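Local coordinates for peptidase, M20/M25/M40 family (Staphylococcus aureus, PDB 4EWT), which is an amidohydrolase of the M20 metallopeptidase family that binds manganese and probably hydrolyses N-acyl amino acids or related amides, at the interface of chains A and B. Coordinates in Å, arbitrary orientation; residue numbers count along the deposited sequence, not the author numbering. Chains: chain A/B, Peptidase, M20/M25/M40 family.

The interface of chains A and B. Residues chain A 210, 214, 285; chain B 217-218, 221.
A:Tyr214 of helix 208-226 meets B:Thr217, B:Ala218 and B:Thr221 of the same helix in chain B, at a two-fold helix-to-helix interface in this M20-family enzyme. Members of the family commonly dimerise through their smaller, dimerisation (satellite) domain, and the symmetric packing agrees with that, although the coordinates alone do not prove that the pairing exists in solution. The dense part lies at the outer end of the A:Tyr214 ring. Its phenol OH donates a hydrogen bond to the backbone O of B:Thr217 at 2.8 Å; the C=O...OH angle is 123° and the donor stands 50° above the carbonyl plane, away from the lone pairs. To one side of the ring plane, beyond the rim, CA of B:Ala218 lies 3.5 Å from CE1 and the B:Thr221 methyl CG2 3.6 Å from CE2. The B:Thr217 methyl CG2 meets the CE1 edge at 3.3 Å, shifted towards the other face. The B:Thr221 hydroxyl OG1 lies between the backbone N and carbonyl carbon (chi1 61°), where it donates to B:Ala218 O at 2.6 Å within its own helix; with OG1 held there, CG2 points to chain A. Also on the tight side, A:Tyr285, at the end of helix 264-285, brings its OH within 3.2 Å of the B:Ala218 methyl CB, a close van der Waals contact. The packing is looser at A:Val210, whose CG1 passes the B:Thr221 methyl CG2 at 3.9 Å, with 5 Å² of the valine hidden by chain B.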
ATOM      1  N   VAL A 210      -9.366  -3.932  -5.655  1.00 11.39           N
ATOM      2  CA  VAL A 210      -7.997  -3.455  -5.709  1.00 10.94           C
ATOM      3  C   VAL A 210      -7.964  -1.925  -5.507  1.00 10.66           C
ATOM      4  O   VAL A 210      -7.211  -1.437  -4.678  1.00 10.30           O
ATOM      5  CB  VAL A 210      -7.340  -3.869  -7.053  1.00 11.11           C
ATOM      6  CG1 VAL A 210      -6.121  -3.017  -7.360  1.00 10.78           C
ATOM      7  CG2 VAL A 210      -7.018  -5.370  -7.071  1.00 11.35           C
ATOM      8  N   TYR A 214      -6.279  -0.095  -2.294  1.00 10.93           N
ATOM      9  CA  TYR A 214      -5.217   0.898  -2.404  1.00 11.25           C
ATOM     10  C   TYR A 214      -5.653   2.186  -1.729  1.00 11.12           C
ATOM     11  O   TYR A 214      -4.864   2.785  -1.007  1.00 12.48           O
ATOM     12  CB  TYR A 214      -4.748   1.136  -3.858  1.00 11.57           C
ATOM     13  CG  TYR A 214      -3.679   0.143  -4.308  1.00 15.36           C
ATOM     14  CD1 TYR A 214      -2.307   0.368  -4.065  1.00 17.04           C
ATOM     15  CD2 TYR A 214      -4.039  -1.043  -4.964  1.00 17.37           C
ATOM     16  CE1 TYR A 214      -1.312  -0.596  -4.485  1.00 16.61           C
ATOM     17  CE2 TYR A 214      -3.070  -1.990  -5.389  1.00 15.69           C
ATOM     18  CZ  TYR A 214      -1.723  -1.773  -5.152  1.00 15.80           C
ATOM     19  OH  TYR A 214      -0.807  -2.733  -5.584  1.00 11.81           O
ATOM     20  N   TYR A 285      -6.573   4.989 -10.674  1.00 12.47           N
ATOM     21  CA  TYR A 285      -7.148   3.687 -11.058  1.00 12.56           C
ATOM     22  C   TYR A 285      -8.219   3.709 -12.155  1.00 13.11           C
ATOM     23  O   TYR A 285      -8.694   2.643 -12.573  1.00 13.64           O
ATOM     24  CB  TYR A 285      -7.638   2.942  -9.821  1.00 12.29           C
ATOM     25  CG  TYR A 285      -6.451   2.601  -8.950  1.00 15.13           C
ATOM     26  CD1 TYR A 285      -5.667   1.490  -9.213  1.00 18.21           C
ATOM     27  CD2 TYR A 285      -6.077   3.440  -7.911  1.00 17.46           C
ATOM     28  CE1 TYR A 285      -4.530   1.200  -8.425  1.00 22.86           C
ATOM     29  CE2 TYR A 285      -4.974   3.167  -7.129  1.00 19.77           C
ATOM     30  CZ  TYR A 285      -4.209   2.048  -7.393  1.00 21.67           C
ATOM     31  OH  TYR A 285      -3.122   1.810  -6.618  1.00 25.24           O
TER
ATOM     32  N   THR B 217       4.264   0.486  -5.068  1.00 13.14           N
ATOM     33  CA  THR B 217       3.233  -0.428  -4.654  1.00 14.68           C
ATOM     34  C   THR B 217       2.131  -0.530  -5.701  1.00 14.64           C
ATOM     35  O   THR B 217       1.772  -1.641  -6.099  1.00 15.08           O
ATOM     36  CB  THR B 217       2.724  -0.015  -3.262  1.00 16.16           C
ATOM     37  OG1 THR B 217       3.768  -0.282  -2.306  1.00 18.74           O
ATOM     38  CG2 THR B 217       1.574  -0.832  -2.880  1.00 19.64           C
ATOM     39  N   ALA B 218       1.614   0.622  -6.152  1.00 13.99           N
ATOM     40  CA  ALA B 218       0.529   0.696  -7.145  1.00 14.60           C
ATOM     41  C   ALA B 218       0.931   0.194  -8.527  1.00 14.49           C
ATOM     42  O   ALA B 218       0.106  -0.358  -9.266  1.00 15.06           O
ATOM     43  CB  ALA B 218      -0.029   2.164  -7.269  1.00 14.14           C
ATOM     44  N   THR B 221       0.211  -3.275 -10.173  1.00 14.31           N
ATOM     45  CA  THR B 221      -1.048  -3.565 -10.836  1.00 14.88           C
ATOM     46  C   THR B 221      -0.951  -3.511 -12.346  1.00 15.31           C
ATOM     47  O   THR B 221      -1.854  -4.004 -13.026  1.00 16.92           O
ATOM     48  CB  THR B 221      -2.228  -2.631 -10.383  1.00 15.38           C
ATOM     49  OG1 THR B 221      -1.913  -1.248 -10.691  1.00 14.16           O
ATOM     50  CG2 THR B 221      -2.514  -2.825  -8.852  1.00 15.20           C
TER